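Local coordinates for nucleoporin nup120 (Schizosaccharomyces pombe, PDB 4GQ2), which serves as a structural component of the nuclear pore complex, whose nucleoporins can also dock transiently associated nuclear transport factors, at residues Phe51-Tyr63 / Gln72-Leu84. Residues are numbered along the deposited sequence; the frame is centred on the assembly and turned at random.
Sequences FKKECVAYDAGVY and QTLRWSIFQNRTL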
loop_
_atom_site.group_PDB
_atom_site.type_symbol
_atom_site.label_atom_id
_atom_site.label_comp_id
_atom_site.label_asym_id
_atom_site.label_seq_id
_atom_site.Cartn_x
_atom_site.Cartn_y
_atom_site.Cartn_z
ATOM N N PHE A 51 6.238 -24.630 -8.372
ATOM C CA PHE A 51 5.127 -23.856 -7.845
ATOM C C PHE A 51 3.956 -24.773 -7.518
ATOM O O PHE A 51 3.445 -24.756 -6.397
ATOM C CB PHE A 51 4.699 -22.758 -8.835
ATOM C CG PHE A 51 3.655 -21.833 -8.284
ATOM C CD1 PHE A 51 3.993 -20.872 -7.334
ATOM C CD2 PHE A 51 2.336 -21.929 -8.697
ATOM C CE1 PHE A 51 3.027 -20.027 -6.805
ATOM C CE2 PHE A 51 1.364 -21.083 -8.171
ATOM C CZ PHE A 51 1.708 -20.132 -7.225
ATOM N N LYS A 52 3.562 -25.588 -8.498
ATOM C CA LYS A 52 2.458 -26.540 -8.346
ATOM C C LYS A 52 2.668 -27.517 -7.204
ATOM O O LYS A 52 1.740 -27.796 -6.437
ATOM C CB LYS A 52 2.206 -27.302 -9.650
ATOM C CG LYS A 52 1.559 -26.464 -10.745
ATOM C CD LYS A 52 1.034 -27.349 -11.862
ATOM C CE LYS A 52 0.766 -26.549 -13.125
ATOM N NZ LYS A 52 0.004 -27.343 -14.128
ATOM N N LYS A 53 3.892 -28.020 -7.072
ATOM C CA LYS A 53 4.177 -29.017 -6.048
ATOM C C LYS A 53 4.100 -28.391 -4.664
ATOM O O LYS A 53 3.561 -28.997 -3.737
ATOM C CB LYS A 53 5.544 -29.665 -6.271
ATOM C CG LYS A 53 5.800 -30.887 -5.405
ATOM C CD LYS A 53 7.171 -31.486 -5.658
ATOM C CE LYS A 53 7.408 -32.686 -4.752
ATOM N NZ LYS A 53 8.790 -33.219 -4.897
ATOM N N GLU A 54 4.604 -27.165 -4.544
ATOM C CA GLU A 54 4.778 -26.525 -3.236
ATOM C C GLU A 54 3.648 -25.595 -2.793
ATOM O O GLU A 54 3.480 -25.380 -1.598
ATOM C CB GLU A 54 6.100 -25.749 -3.186
ATOM C CG GLU A 54 7.314 -26.528 -3.683
ATOM C CD GLU A 54 7.941 -27.434 -2.639
ATOM O OE1 GLU A 54 7.649 -27.270 -1.437
ATOM O OE2 GLU A 54 8.744 -28.312 -3.025
ATOM N N CYS A 55 2.887 -25.042 -3.740
ATOM C CA CYS A 55 2.004 -23.901 -3.444
ATOM C C CYS A 55 0.570 -24.038 -3.923
ATOM O O CYS A 55 -0.263 -23.209 -3.600
ATOM C CB CYS A 55 2.580 -22.620 -4.042
ATOM S SG CYS A 55 4.328 -22.369 -3.687
ATOM N N VAL A 56 0.288 -25.067 -4.713
ATOM C CA VAL A 56 -1.037 -25.245 -5.276
ATOM C C VAL A 56 -1.655 -26.462 -4.619
ATOM O O VAL A 56 -1.323 -27.592 -4.966
ATOM C CB VAL A 56 -0.992 -25.419 -6.812
ATOM C CG1 VAL A 56 -2.391 -25.599 -7.373
ATOM C CG2 VAL A 56 -0.307 -24.225 -7.474
ATOM N N ALA A 57 -2.544 -26.217 -3.658
ATOM C CA ALA A 57 -3.215 -27.275 -2.915
ATOM C C ALA A 57 -4.084 -28.109 -3.855
ATOM O O ALA A 57 -4.594 -27.589 -4.849
ATOM C CB ALA A 57 -4.056 -26.681 -1.779
ATOM N N TYR A 58 -4.230 -29.399 -3.550
ATOM C CA TYR A 58 -5.132 -30.270 -4.319
ATOM C C TYR A 58 -6.390 -30.633 -3.528
ATOM O O TYR A 58 -7.302 -31.283 -4.053
ATOM C CB TYR A 58 -4.417 -31.523 -4.849
ATOM C CG TYR A 58 -3.697 -32.337 -3.801
ATOM C CD1 TYR A 58 -4.365 -33.305 -3.055
ATOM C CD2 TYR A 58 -2.340 -32.149 -3.566
ATOM C CE1 TYR A 58 -3.701 -34.055 -2.095
ATOM C CE2 TYR A 58 -1.666 -32.895 -2.612
ATOM C CZ TYR A 58 -2.348 -33.844 -1.881
ATOM O OH TYR A 58 -1.670 -34.573 -0.934
ATOM N N ASP A 59 -6.426 -30.212 -2.264
ATOM C CA ASP A 59 -7.637 -30.280 -1.449
ATOM C C ASP A 59 -7.570 -29.231 -0.345
ATOM O O ASP A 59 -6.485 -28.827 0.060
ATOM C CB ASP A 59 -7.830 -31.678 -0.856
ATOM C CG ASP A 59 -9.261 -31.934 -0.422
ATOM O OD1 ASP A 59 -10.154 -31.146 -0.799
ATOM O OD2 ASP A 59 -9.500 -32.926 0.298
ATOM N N ALA A 60 -8.731 -28.795 0.138
ATOM C CA ALA A 60 -8.806 -27.720 1.129
ATOM C C ALA A 60 -10.205 -27.602 1.695
ATOM O O ALA A 60 -11.177 -28.019 1.060
ATOM C CB ALA A 60 -8.387 -26.386 0.510
ATOM N N GLY A 61 -10.295 -27.018 2.888
ATOM C CA GLY A 61 -11.569 -26.731 3.524
ATOM C C GLY A 61 -11.378 -25.866 4.752
ATOM O O GLY A 61 -10.249 -25.615 5.170
ATOM N N VAL A 62 -12.481 -25.382 5.316
ATOM C CA VAL A 62 -12.410 -24.684 6.592
ATOM C C VAL A 62 -13.388 -25.312 7.579
ATOM O O VAL A 62 -14.532 -25.607 7.239
ATOM C CB VAL A 62 -12.548 -23.118 6.512
ATOM C CG1 VAL A 62 -12.096 -22.554 5.169
ATOM C CG2 VAL A 62 -13.948 -22.642 6.852
ATOM N N TYR A 63 -12.898 -25.526 8.794
ATOM C CA TYR A 63 -13.656 -26.137 9.868
ATOM C C TYR A 63 -13.894 -25.126 10.977
ATOM O O TYR A 63 -12.978 -24.402 11.379
ATOM C CB TYR A 63 -12.889 -27.341 10.425
ATOM C CG TYR A 63 -13.549 -27.988 11.613
ATOM C CD1 TYR A 63 -14.659 -28.815 11.448
ATOM C CD2 TYR A 63 -13.068 -27.771 12.909
ATOM C CE1 TYR A 63 -15.274 -29.413 12.537
ATOM C CE2 TYR A 63 -13.673 -28.364 14.004
ATOM C CZ TYR A 63 -14.777 -29.183 13.813
ATOM O OH TYR A 63 -15.390 -29.780 14.890
ATOM N N GLN A 72 -13.287 -20.922 16.813
ATOM C CA GLN A 72 -12.126 -20.800 15.943
ATOM C C GLN A 72 -12.486 -21.372 14.575
ATOM O O GLN A 72 -13.125 -22.422 14.481
ATOM C CB GLN A 72 -10.893 -21.491 16.531
ATOM C CG GLN A 72 -9.583 -20.928 15.989
ATOM C CD GLN A 72 -8.381 -21.198 16.880
ATOM O OE1 GLN A 72 -8.336 -22.190 17.611
ATOM N NE2 GLN A 72 -7.390 -20.310 16.817
ATOM N N THR A 73 -12.098 -20.653 13.523
ATOM C CA THR A 73 -12.385 -21.057 12.153
ATOM C C THR A 73 -11.060 -21.244 11.424
ATOM O O THR A 73 -10.297 -20.297 11.239
ATOM C CB THR A 73 -13.293 -20.036 11.434
ATOM O OG1 THR A 73 -14.469 -19.800 12.220
ATOM C CG2 THR A 73 -13.714 -20.550 10.078
ATOM N N LEU A 74 -10.790 -22.483 11.034
ATOM C CA LEU A 74 -9.476 -22.866 10.543
ATOM C C LEU A 74 -9.502 -23.329 9.101
ATOM O O LEU A 74 -10.346 -24.133 8.708
ATOM C CB LEU A 74 -8.881 -23.960 11.434
ATOM C CG LEU A 74 -8.724 -23.620 12.923
ATOM C CD1 LEU A 74 -8.235 -24.843 13.687
ATOM C CD2 LEU A 74 -7.787 -22.429 13.131
ATOM N N ARG A 75 -8.559 -22.827 8.318
ATOM C CA ARG A 75 -8.459 -23.218 6.933
ATOM C C ARG A 75 -7.251 -24.119 6.717
ATOM O O ARG A 75 -6.109 -23.720 6.957
ATOM C CB ARG A 75 -8.415 -21.978 6.034
ATOM C CG ARG A 75 -7.768 -22.177 4.675
ATOM C CD ARG A 75 -8.598 -23.027 3.730
ATOM N NE ARG A 75 -7.764 -23.408 2.593
ATOM C CZ ARG A 75 -7.821 -22.844 1.393
ATOM N NH1 ARG A 75 -8.706 -21.885 1.140
ATOM N NH2 ARG A 75 -6.987 -23.246 0.441
ATOM N N TRP A 76 -7.528 -25.344 6.270
ATOM C CA TRP A 76 -6.489 -26.324 5.988
ATOM C C TRP A 76 -6.301 -26.476 4.519
ATOM O O TRP A 76 -7.243 -26.328 3.741
ATOM C CB TRP A 76 -6.818 -27.677 6.609
ATOM C CG TRP A 76 -8.117 -28.293 6.136
ATOM C CD1 TRP A 76 -9.386 -28.101 6.669
ATOM C CD2 TRP A 76 -8.311 -29.242 5.029
ATOM N NE1 TRP A 76 -10.325 -28.838 5.987
ATOM C CE2 TRP A 76 -9.751 -29.544 4.996
ATOM C CE3 TRP A 76 -7.475 -29.849 4.100
ATOM C CZ2 TRP A 76 -10.305 -30.416 4.057
ATOM C CZ3 TRP A 76 -8.042 -30.734 3.159
ATOM C CH2 TRP A 76 -9.421 -31.007 3.138
ATOM N N SER A 77 -5.068 -26.762 4.124
ATOM C CA SER A 77 -4.756 -27.033 2.730
ATOM C C SER A 77 -3.706 -28.136 2.710
ATOM O O SER A 77 -2.922 -28.274 3.659
ATOM C CB SER A 77 -4.233 -25.763 2.041
ATOM O OG SER A 77 -5.133 -24.669 2.211
ATOM N N ILE A 78 -3.702 -28.932 1.645
ATOM C CA ILE A 78 -2.699 -29.983 1.481
ATOM C C ILE A 78 -1.997 -29.890 0.125
ATOM O O ILE A 78 -2.625 -29.606 -0.894
ATOM C CB ILE A 78 -3.274 -31.401 1.727
ATOM C CG1 ILE A 78 -4.469 -31.697 0.801
ATOM C CG2 ILE A 78 -3.632 -31.582 3.199
ATOM C CD1 ILE A 78 -5.020 -33.106 0.953
ATOM N N PHE A 79 -0.690 -30.138 0.132
ATOM C CA PHE A 79 0.165 -29.903 -1.033
ATOM C C PHE A 79 0.995 -31.139 -1.395
ATOM O O PHE A 79 1.211 -32.021 -0.567
ATOM C CB PHE A 79 1.077 -28.687 -0.780
ATOM C CG PHE A 79 0.329 -27.433 -0.403
ATOM C CD1 PHE A 79 -0.024 -27.188 0.921
ATOM C CD2 PHE A 79 -0.042 -26.508 -1.375
ATOM C CE1 PHE A 79 -0.727 -26.037 1.268
ATOM C CE2 PHE A 79 -0.739 -25.355 -1.032
ATOM C CZ PHE A 79 -1.082 -25.121 0.292
ATOM N N GLN A 80 1.455 -31.197 -2.638
ATOM C CA GLN A 80 2.242 -32.331 -3.110
ATOM C C GLN A 80 3.691 -32.329 -2.609
ATOM O O GLN A 80 4.506 -33.137 -3.047
ATOM C CB GLN A 80 2.170 -32.439 -4.634
ATOM C CG GLN A 80 0.860 -33.035 -5.126
ATOM C CD GLN A 80 0.799 -33.177 -6.633
ATOM O OE1 GLN A 80 1.031 -32.218 -7.374
ATOM N NE2 GLN A 80 0.474 -34.377 -7.096
ATOM N N ASN A 81 4.002 -31.428 -1.682
ATOM C CA ASN A 81 5.280 -31.465 -0.986
ATOM C C ASN A 81 5.144 -32.123 0.392
ATOM O O ASN A 81 5.950 -31.878 1.291
ATOM C CB ASN A 81 5.898 -30.065 -0.888
ATOM C CG ASN A 81 5.084 -29.113 -0.022
ATOM O OD1 ASN A 81 3.997 -29.447 0.451
ATOM N ND2 ASN A 81 5.614 -27.915 0.189
ATOM N N ARG A 82 4.115 -32.960 0.538
ATOM C CA ARG A 82 3.847 -33.725 1.766
ATOM C C ARG A 82 3.624 -32.824 2.974
ATOM O O ARG A 82 4.153 -33.079 4.059
ATOM C CB ARG A 82 4.962 -34.744 2.055
ATOM C CG ARG A 82 5.213 -35.743 0.938
ATOM C CD ARG A 82 6.363 -36.674 1.285
ATOM N NE ARG A 82 7.172 -36.973 0.103
ATOM C CZ ARG A 82 7.997 -38.010 -0.019
ATOM N NH1 ARG A 82 8.138 -38.887 0.968
ATOM N NH2 ARG A 82 8.679 -38.175 -1.142
ATOM N N THR A 83 2.837 -31.768 2.780
ATOM C CA THR A 83 2.525 -30.840 3.867
ATOM C C THR A 83 1.024 -30.630 4.035
ATOM O O THR A 83 0.250 -30.815 3.088
ATOM C CB THR A 83 3.178 -29.458 3.653
ATOM O OG1 THR A 83 2.672 -28.875 2.444
ATOM C CG2 THR A 83 4.717 -29.563 3.584
ATOM N N LEU A 84 0.637 -30.260 5.255
ATOM C CA LEU A 84 -0.690 -29.737 5.559
ATOM C C LEU A 84 -0.502 -28.426 6.322
ATOM O O LEU A 84 0.147 -28.400 7.370
ATOM C CB LEU A 84 -1.502 -30.762 6.364
ATOM C CG LEU A 84 -2.641 -30.452 7.356
ATOM C CD1 LEU A 84 -3.656 -29.422 6.885
ATOM C CD2 LEU A 84 -3.356 -31.750 7.706
HETATM O O HOH W 1 0.623 -29.393 -4.300
#
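W76 lies flat against the backbone of the neighbouring strand at G61: the indole face covers G61 N, which sits 3.3 Å above the ring plane over its centre. A chi1 of 59° places CG between the backbone N and the carbonyl carbon and swings the ring across the strand. Because G61 lacks a side chain, the indole can approach this closely; a CB there would clash with NE1. At the far rim, D59 OD2 lies 3.4 Å from W76 CH2, near the ring plane at its edge, a van der Waals contact with carboxylate and ring planes 84° apart; the polar partner of that oxygen is D114 N. With an alanine here instead of W76, the G61 backbone would probably lose its cover and the D59 carboxylate the ring edge it abuts.

On the opposite face, R75 grips S77 OG side-on through NE and NH2, both at 2.9 Å, and A60 CB lies over one face of the guanidinium, 3.4 Å from R75 NH2.

At the end of the hairpin nearer helix 46-55, I78 CG1 packs over the face of the Y58 ring in a CH-pi contact, 4.2 Å from its centroid, and the two side chains cross at about a right angle. The phenol OH bonds to V111 O. A57 CB makes a second CH-pi contact over the face of F79, 4.1 Å from that ring's centroid. N81 ND2 donates a hydrogen bond to E54 OE1 (2.7 Å), reaching it from above the carboxylate plane.

Strands 59-63 and 73-79 run at 165° to one another, with paired backbone bonds at G61/W76 and Y63/L74. This is an antiparallel beta hairpin, here at the margin of a five-stranded sheet in the beta-propeller region, with strand 59-64 outermost and helix 46-55 leading into it.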